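MAU2 chromatid cohesion factor homolog (Saccharomyces cerevisiae, PDB 4XDN) forms a complex with SCC2 that is required for the association of cohesin with chromosomes, and so takes part in sister chromatid cohesion. Local coordinates at residues Asp124-Ile129 against Asp169-Asn174; Ala176-Tyr181 against Ile305-Glu310. One frame throughout, in Å; residues are numbered along the deposited sequence.

Interaction 1: residues Asp124-Ile129 against Asp169-Asn174; sequences DLVEEI and DELYQN
V126, in the first turn of helix 126-144, carries its side of the contact alone, giving one methyl to L171 and both to Y172. CG1 lies anti to the backbone N (chi1 177°) and reaches L171 tip to tip, with V126 CG1 3.9 Å from L171 CD2. CG2, anti to the carbonyl carbon, lies beside the phenol oxygen, V126 CG2 to Y172 OH being 3.6 Å. The tyrosine side chain crosses the valine at a slant, and its CZ is 4.2 Å from V126 CG1. A short branched residue suits this place because its fork offers CG1 to both L171 and the tyrosine, and CG2 to the tyrosine hydroxyl. The long Y172 bridges the 9.2 Å between its own CA and that of V126, and L171 reaches over from the same helix turn.

Both partners sit in the opening turn of helix 170-189. D169 is its N-cap: its OD2 accepts from L171 N at 3.0 Å, met from above the carboxylate plane. N174 closes back on the same turn, and its N and ND2 approach E170 O from opposite faces of the carbonyl plane.

Around this contact, L125, E128 and I129 pack on helix 102-119, the first two also on helix 81-98, and E127 forms a salt bridge with R304. L171 and N174 lean on M302, at the end of strand 297-302.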
ATOM      1  N   ASP A 124      21.907 -37.405  -3.088  1.00 47.71           N
ATOM      2  CA  ASP A 124      21.504 -36.209  -2.351  1.00 47.77           C
ATOM      3  C   ASP A 124      20.728 -35.257  -3.255  1.00 43.26           C
ATOM      4  O   ASP A 124      21.318 -34.534  -4.060  1.00 40.59           O
ATOM      5  CB  ASP A 124      22.732 -35.503  -1.769  1.00 50.99           C
ATOM      6  CG  ASP A 124      22.368 -34.446  -0.742  1.00 53.15           C
ATOM      7  OD1 ASP A 124      21.178 -34.081  -0.643  1.00 53.15           O
ATOM      8  OD2 ASP A 124      23.281 -33.975  -0.032  1.00 56.21           O
ATOM      9  N   LEU A 125      19.407 -35.255  -3.110  1.00 40.23           N
ATOM     10  CA  LEU A 125      18.536 -34.507  -4.008  1.00 38.37           C
ATOM     11  C   LEU A 125      17.458 -33.715  -3.270  1.00 37.00           C
ATOM     12  O   LEU A 125      16.530 -33.198  -3.894  1.00 33.22           O
ATOM     13  CB  LEU A 125      17.881 -35.462  -5.008  1.00 37.38           C
ATOM     14  CG  LEU A 125      18.849 -36.191  -5.943  1.00 38.06           C
ATOM     15  CD1 LEU A 125      18.114 -37.243  -6.759  1.00 36.94           C
ATOM     16  CD2 LEU A 125      19.566 -35.205  -6.856  1.00 39.56           C
ATOM     17  N   VAL A 126      17.587 -33.610  -1.951  1.00 38.48           N
ATOM     18  CA  VAL A 126      16.613 -32.881  -1.145  1.00 38.73           C
ATOM     19  C   VAL A 126      16.491 -31.433  -1.616  1.00 36.42           C
ATOM     20  O   VAL A 126      15.383 -30.936  -1.811  1.00 33.42           O
ATOM     21  CB  VAL A 126      16.986 -32.908   0.351  1.00 39.19           C
ATOM     22  CG1 VAL A 126      16.010 -32.076   1.172  1.00 38.41           C
ATOM     23  CG2 VAL A 126      17.007 -34.339   0.857  1.00 40.70           C
ATOM     24  N   GLU A 127      17.627 -30.767  -1.809  1.00 37.91           N
ATOM     25  CA  GLU A 127      17.634 -29.373  -2.254  1.00 37.96           C
ATOM     26  C   GLU A 127      16.804 -29.194  -3.518  1.00 34.13           C
ATOM     27  O   GLU A 127      15.989 -28.274  -3.613  1.00 31.04           O
ATOM     28  CB  GLU A 127      19.061 -28.891  -2.515  1.00 42.86           C
ATOM     29  CG  GLU A 127      19.970 -28.939  -1.304  1.00 48.97           C
ATOM     30  CD  GLU A 127      21.392 -28.533  -1.638  1.00 53.71           C
ATOM     31  OE1 GLU A 127      21.574 -27.706  -2.560  1.00 52.75           O
ATOM     32  OE2 GLU A 127      22.326 -29.046  -0.985  1.00 57.23           O
ATOM     33  N   GLU A 128      17.011 -30.087  -4.481  1.00 31.52           N
ATOM     34  CA  GLU A 128      16.306 -30.019  -5.754  1.00 31.47           C
ATOM     35  C   GLU A 128      14.807 -30.258  -5.577  1.00 28.43           C
ATOM     36  O   GLU A 128      13.987 -29.557  -6.167  1.00 27.43           O
ATOM     37  CB  GLU A 128      16.884 -31.033  -6.744  1.00 32.82           C
ATOM     38  CG  GLU A 128      18.283 -30.690  -7.254  1.00 37.26           C
ATOM     39  CD  GLU A 128      19.391 -31.001  -6.258  1.00 38.96           C
ATOM     40  OE1 GLU A 128      19.095 -31.539  -5.171  1.00 35.58           O
ATOM     41  OE2 GLU A 128      20.566 -30.710  -6.569  1.00 40.46           O
ATOM     42  N   ILE A 129      14.453 -31.247  -4.763  1.00 29.86           N
ATOM     43  CA  ILE A 129      13.053 -31.579  -4.529  1.00 29.69           C
ATOM     44  C   ILE A 129      12.326 -30.410  -3.875  1.00 26.77           C
ATOM     45  O   ILE A 129      11.200 -30.082  -4.249  1.00 25.94           O
ATOM     46  CB  ILE A 129      12.918 -32.845  -3.653  1.00 33.03           C
ATOM     47  CG1 ILE A 129      13.383 -34.069  -4.443  1.00 36.52           C
ATOM     48  CG2 ILE A 129      11.473 -33.054  -3.190  1.00 34.00           C
ATOM     49  CD1 ILE A 129      13.602 -35.305  -3.604  1.00 41.22           C
ATOM     50  N   ASP A 169      14.304 -34.397  11.597  1.00 56.60           N
ATOM     51  CA  ASP A 169      15.541 -33.853  11.051  1.00 51.75           C
ATOM     52  C   ASP A 169      15.476 -32.336  10.905  1.00 46.47           C
ATOM     53  O   ASP A 169      14.492 -31.784  10.413  1.00 41.18           O
ATOM     54  CB  ASP A 169      15.854 -34.489   9.701  1.00 53.16           C
ATOM     55  CG  ASP A 169      17.242 -34.141   9.207  1.00 54.48           C
ATOM     56  OD1 ASP A 169      18.199 -34.853   9.578  1.00 56.07           O
ATOM     57  OD2 ASP A 169      17.377 -33.150   8.461  1.00 52.20           O
ATOM     58  N   GLU A 170      16.551 -31.678  11.326  1.00 46.84           N
ATOM     59  CA  GLU A 170      16.613 -30.224  11.378  1.00 46.69           C
ATOM     60  C   GLU A 170      16.439 -29.581  10.005  1.00 42.50           C
ATOM     61  O   GLU A 170      15.881 -28.492   9.889  1.00 41.45           O
ATOM     62  CB  GLU A 170      17.944 -29.791  11.990  1.00 51.69           C
ATOM     63  CG  GLU A 170      18.023 -28.323  12.349  1.00 56.55           C
ATOM     64  CD  GLU A 170      19.189 -28.026  13.269  1.00 63.10           C
ATOM     65  OE1 GLU A 170      20.244 -28.680  13.120  1.00 66.23           O
ATOM     66  OE2 GLU A 170      19.048 -27.151  14.151  1.00 64.43           O
ATOM     67  N   LEU A 171      16.917 -30.260   8.968  1.00 41.94           N
ATOM     68  CA  LEU A 171      16.793 -29.752   7.609  1.00 41.36           C
ATOM     69  C   LEU A 171      15.325 -29.640   7.207  1.00 36.77           C
ATOM     70  O   LEU A 171      14.884 -28.601   6.718  1.00 31.36           O
ATOM     71  CB  LEU A 171      17.539 -30.657   6.627  1.00 44.57           C
ATOM     72  CG  LEU A 171      17.676 -30.135   5.194  1.00 46.11           C
ATOM     73  CD1 LEU A 171      18.564 -28.901   5.147  1.00 46.75           C
ATOM     74  CD2 LEU A 171      18.223 -31.225   4.284  1.00 47.97           C
ATOM     75  N   TYR A 172      14.575 -30.715   7.428  1.00 36.71           N
ATOM     76  CA  TYR A 172      13.162 -30.759   7.068  1.00 36.77           C
ATOM     77  C   TYR A 172      12.318 -29.852   7.956  1.00 36.77           C
ATOM     78  O   TYR A 172      11.275 -29.355   7.529  1.00 34.87           O
ATOM     79  CB  TYR A 172      12.641 -32.196   7.144  1.00 40.44           C
ATOM     80  CG  TYR A 172      13.002 -33.027   5.935  1.00 42.52           C
ATOM     81  CD1 TYR A 172      12.252 -32.948   4.770  1.00 41.84           C
ATOM     82  CD2 TYR A 172      14.093 -33.884   5.954  1.00 44.46           C
ATOM     83  CE1 TYR A 172      12.576 -33.700   3.659  1.00 42.73           C
ATOM     84  CE2 TYR A 172      14.423 -34.641   4.845  1.00 44.29           C
ATOM     85  CZ  TYR A 172      13.660 -34.543   3.701  1.00 44.87           C
ATOM     86  OH  TYR A 172      13.978 -35.290   2.591  1.00 48.92           O
ATOM     87  N   GLN A 173      12.771 -29.644   9.190  1.00 37.03           N
ATOM     88  CA  GLN A 173      12.097 -28.739  10.114  1.00 37.75           C
ATOM     89  C   GLN A 173      12.191 -27.300   9.620  1.00 35.99           C
ATOM     90  O   GLN A 173      11.209 -26.558   9.656  1.00 33.38           O
ATOM     91  CB  GLN A 173      12.700 -28.855  11.515  1.00 42.22           C
ATOM     92  CG  GLN A 173      12.328 -30.138  12.244  1.00 48.10           C
ATOM     93  CD  GLN A 173      10.853 -30.203  12.597  1.00 51.27           C
ATOM     94  OE1 GLN A 173      10.220 -29.182  12.870  1.00 48.16           O
ATOM     95  NE2 GLN A 173      10.296 -31.410  12.585  1.00 54.60           N
ATOM     96  N   ASN A 174      13.376 -26.910   9.161  1.00 36.41           N
ATOM     97  CA  ASN A 174      13.577 -25.576   8.607  1.00 35.20           C
ATOM     98  C   ASN A 174      12.847 -25.404   7.286  1.00 31.95           C
ATOM     99  O   ASN A 174      12.226 -24.372   7.043  1.00 29.47           O
ATOM    100  CB  ASN A 174      15.066 -25.291   8.417  1.00 36.73           C
ATOM    101  CG  ASN A 174      15.759 -24.934   9.714  1.00 41.37           C
ATOM    102  OD1 ASN A 174      15.904 -23.762  10.050  1.00 42.00           O
ATOM    103  ND2 ASN A 174      16.192 -25.948  10.452  1.00 44.86           N
TER

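Interaction 2: residues Ala176-Tyr181 against Ile305-Glu310; sequences ASVFQY and IALKVE
The apolar contact between V178 and the pair I305 and L307 joins helix 170-189 to strand 305-310. V178 CG2 lies 4.3 Å from I305 CG2 and 4.2 Å from L307 CD1, meeting two residues two places apart on the strand. V178 CG1 is also 4.3 Å from L307 CD1, so the leucine methyl faces both valine branches. With CG1 anti to the backbone N (chi1 171°), both methyls stand on the strand side, CG2 reaching I305 and L307 and CG1 reaching L307 alone. L307 answers with a long arm whose first torsion, -92°, is well off a staggered value and whose CD1 is extended from CA. Beta-branched valine and isoleucine and the flexible leucine suit this buried place, since they fill it with hydrocarbon and bring no polar group needing a partner.

Strand 305-310 is the second arm of a two-stranded antiparallel beta hairpin in a mostly helical chain. Backbone bonds of L307 with I299 and of V309 with C297 tie it to strand 297-302. In the usual alternation of a strand, I305, L307 and V309 fall on one face, while A306, K308 and E310 fall on the other. K308, V309 and E310 also pair antiparallel with a strand of another protein chain, probably the SCC2 partner, so the sheet runs on across the interface.

Aromatic and polar groups complete the surroundings. Y181, one turn on from V178, points toward the strand, but its CD2 stays 5.2 Å from L307 CD1. Its ring edge instead meets V178 O in plane, which lies 3.7 Å from Y181 CD2. W213, from helix 212-228, packs on L307 and donates NE1 to the OG of S177, while F134 of helix 126-144 also touches V178.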
ATOM      1  N   ALA A 176      10.206 -26.934   6.465  1.00 28.29           N
ATOM      2  CA  ALA A 176       8.791 -26.879   6.820  1.00 30.54           C
ATOM      3  C   ALA A 176       8.392 -25.455   7.183  1.00 30.05           C
ATOM      4  O   ALA A 176       7.270 -25.027   6.925  1.00 28.74           O
ATOM      5  CB  ALA A 176       8.490 -27.827   7.971  1.00 34.03           C
ATOM      6  N   SER A 177       9.327 -24.723   7.778  1.00 31.23           N
ATOM      7  CA  SER A 177       9.105 -23.331   8.142  1.00 32.82           C
ATOM      8  C   SER A 177       8.980 -22.449   6.899  1.00 32.56           C
ATOM      9  O   SER A 177       8.140 -21.549   6.845  1.00 29.27           O
ATOM     10  CB  SER A 177      10.248 -22.837   9.029  1.00 33.27           C
ATOM     11  OG  SER A 177      10.045 -21.504   9.458  1.00 34.99           O
ATOM     12  N   VAL A 178       9.820 -22.714   5.903  1.00 31.57           N
ATOM     13  CA  VAL A 178       9.762 -21.990   4.640  1.00 29.07           C
ATOM     14  C   VAL A 178       8.399 -22.182   3.983  1.00 28.52           C
ATOM     15  O   VAL A 178       7.813 -21.232   3.470  1.00 27.12           O
ATOM     16  CB  VAL A 178      10.886 -22.452   3.677  1.00 29.34           C
ATOM     17  CG1 VAL A 178      10.708 -21.877   2.268  1.00 28.85           C
ATOM     18  CG2 VAL A 178      12.247 -22.059   4.231  1.00 28.16           C
ATOM     19  N   PHE A 179       7.885 -23.405   4.008  1.00 28.60           N
ATOM     20  CA  PHE A 179       6.630 -23.689   3.324  1.00 28.77           C
ATOM     21  C   PHE A 179       5.415 -23.299   4.159  1.00 26.56           C
ATOM     22  O   PHE A 179       4.325 -23.109   3.620  1.00 26.21           O
ATOM     23  CB  PHE A 179       6.576 -25.163   2.927  1.00 28.88           C
ATOM     24  CG  PHE A 179       7.411 -25.473   1.721  1.00 32.30           C
ATOM     25  CD1 PHE A 179       6.954 -25.155   0.453  1.00 31.89           C
ATOM     26  CD2 PHE A 179       8.664 -26.044   1.853  1.00 33.53           C
ATOM     27  CE1 PHE A 179       7.722 -25.419  -0.663  1.00 32.09           C
ATOM     28  CE2 PHE A 179       9.436 -26.312   0.738  1.00 35.69           C
ATOM     29  CZ  PHE A 179       8.964 -25.997  -0.520  1.00 34.27           C
ATOM     30  N   GLN A 180       5.600 -23.157   5.466  1.00 27.61           N
ATOM     31  CA  GLN A 180       4.577 -22.536   6.291  1.00 30.65           C
ATOM     32  C   GLN A 180       4.407 -21.093   5.832  1.00 28.24           C
ATOM     33  O   GLN A 180       3.291 -20.596   5.716  1.00 29.05           O
ATOM     34  CB  GLN A 180       4.945 -22.590   7.773  1.00 37.25           C
ATOM     35  CG  GLN A 180       4.584 -23.898   8.456  1.00 44.16           C
ATOM     36  CD  GLN A 180       4.853 -23.865   9.948  1.00 50.05           C
ATOM     37  OE1 GLN A 180       5.960 -24.162  10.398  1.00 53.05           O
ATOM     38  NE2 GLN A 180       3.838 -23.498  10.724  1.00 52.38           N
ATOM     39  N   TYR A 181       5.531 -20.440   5.558  1.00 27.61           N
ATOM     40  CA  TYR A 181       5.536 -19.067   5.071  1.00 27.97           C
ATOM     41  C   TYR A 181       4.903 -18.970   3.686  1.00 27.80           C
ATOM     42  O   TYR A 181       4.212 -17.999   3.384  1.00 26.57           O
ATOM     43  CB  TYR A 181       6.965 -18.522   5.048  1.00 28.36           C
ATOM     44  CG  TYR A 181       7.187 -17.395   4.067  1.00 29.85           C
ATOM     45  CD1 TYR A 181       6.834 -16.091   4.387  1.00 31.65           C
ATOM     46  CD2 TYR A 181       7.764 -17.633   2.826  1.00 30.08           C
ATOM     47  CE1 TYR A 181       7.040 -15.057   3.495  1.00 31.97           C
ATOM     48  CE2 TYR A 181       7.973 -16.611   1.929  1.00 30.82           C
ATOM     49  CZ  TYR A 181       7.609 -15.323   2.267  1.00 34.43           C
ATOM     50  OH  TYR A 181       7.821 -14.300   1.370  1.00 37.60           O
ATOM     51  N   ILE A 305      19.991 -23.970   2.815  1.00 40.56           N
ATOM     52  CA  ILE A 305      18.668 -23.356   2.769  1.00 38.57           C
ATOM     53  C   ILE A 305      18.829 -21.841   2.809  1.00 41.32           C
ATOM     54  O   ILE A 305      18.885 -21.240   3.883  1.00 44.62           O
ATOM     55  CB  ILE A 305      17.760 -23.813   3.928  1.00 36.62           C
ATOM     56  CG1 ILE A 305      17.632 -25.340   3.926  1.00 38.92           C
ATOM     57  CG2 ILE A 305      16.382 -23.149   3.812  1.00 33.57           C
ATOM     58  CD1 ILE A 305      16.675 -25.892   4.963  1.00 39.76           C
ATOM     59  N   ALA A 306      18.906 -21.236   1.626  1.00 40.57           N
ATOM     60  CA  ALA A 306      19.091 -19.795   1.496  1.00 39.18           C
ATOM     61  C   ALA A 306      17.951 -19.174   0.696  1.00 40.31           C
ATOM     62  O   ALA A 306      17.662 -19.595  -0.423  1.00 41.39           O
ATOM     63  CB  ALA A 306      20.426 -19.493   0.834  1.00 38.40           C
ATOM     64  N   LEU A 307      17.308 -18.172   1.287  1.00 38.47           N
ATOM     65  CA  LEU A 307      16.237 -17.438   0.626  1.00 41.11           C
ATOM     66  C   LEU A 307      16.711 -16.053   0.208  1.00 37.17           C
ATOM     67  O   LEU A 307      17.233 -15.297   1.027  1.00 35.99           O
ATOM     68  CB  LEU A 307      15.021 -17.312   1.549  1.00 46.42           C
ATOM     69  CG  LEU A 307      13.951 -18.400   1.451  1.00 53.06           C
ATOM     70  CD1 LEU A 307      12.929 -18.237   2.564  1.00 52.93           C
ATOM     71  CD2 LEU A 307      13.261 -18.341   0.104  1.00 57.30           C
ATOM     72  N   LYS A 308      16.529 -15.728  -1.069  1.00 34.90           N
ATOM     73  CA  LYS A 308      16.858 -14.401  -1.578  1.00 35.56           C
ATOM     74  C   LYS A 308      15.626 -13.499  -1.544  1.00 33.57           C
ATOM     75  O   LYS A 308      14.566 -13.868  -2.046  1.00 32.38           O
ATOM     76  CB  LYS A 308      17.412 -14.491  -2.999  1.00 36.25           C
ATOM     77  CG  LYS A 308      17.743 -13.140  -3.620  1.00 39.26           C
ATOM     78  CD  LYS A 308      18.543 -13.305  -4.903  1.00 43.55           C
ATOM     79  CE  LYS A 308      18.736 -11.985  -5.622  1.00 46.92           C
ATOM     80  NZ  LYS A 308      19.461 -12.164  -6.911  1.00 49.63           N
ATOM     81  N   VAL A 309      15.776 -12.323  -0.941  1.00 32.79           N
ATOM     82  CA  VAL A 309      14.687 -11.358  -0.826  1.00 33.53           C
ATOM     83  C   VAL A 309      15.015 -10.092  -1.614  1.00 33.12           C
ATOM     84  O   VAL A 309      16.085  -9.503  -1.445  1.00 31.99           O
ATOM     85  CB  VAL A 309      14.414 -10.989   0.645  1.00 32.43           C
ATOM     86  CG1 VAL A 309      13.252 -10.002   0.747  1.00 32.22           C
ATOM     87  CG2 VAL A 309      14.121 -12.241   1.459  1.00 30.86           C
ATOM     88  N   GLU A 310      14.083  -9.685  -2.471  1.00 34.77           N
ATOM     89  CA  GLU A 310      14.236  -8.479  -3.280  1.00 36.84           C
ATOM     90  C   GLU A 310      13.119  -7.480  -2.986  1.00 35.91           C
ATOM     91  O   GLU A 310      11.936  -7.797  -3.111  1.00 35.30           O
ATOM     92  CB  GLU A 310      14.251  -8.831  -4.769  1.00 39.52           C
ATOM     93  CG  GLU A 310      15.548  -9.464  -5.239  1.00 44.05           C
ATOM     94  CD  GLU A 310      15.467  -9.970  -6.668  1.00 48.68           C
ATOM     95  OE1 GLU A 310      14.878 -11.051  -6.885  1.00 47.88           O
ATOM     96  OE2 GLU A 310      15.992  -9.289  -7.574  1.00 51.93           O
TER

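In the fold
Both contacts use helix 170-189: interaction 1 takes its first turn, and interaction 2 a place nearly two turns further on. Their centres are 12 Å apart, and they meet where I305 CD1 packs 3.6 Å from L171 CD1, with N174 also against I305. Interaction 1 is a helix-to-helix surface contact in which one valine meets a leucine and a tyrosine, all partly exposed, and the tyrosine hydroxyl is the polar atom that comes against the valine methyls. Interaction 2 is buried and joins helix to hairpin strand through aliphatic residues alone. The segments of the first are 40 residues apart, with mostly helix between them, whereas the second brings together parts 124 residues apart, beside an edge where another chain extends the sheet.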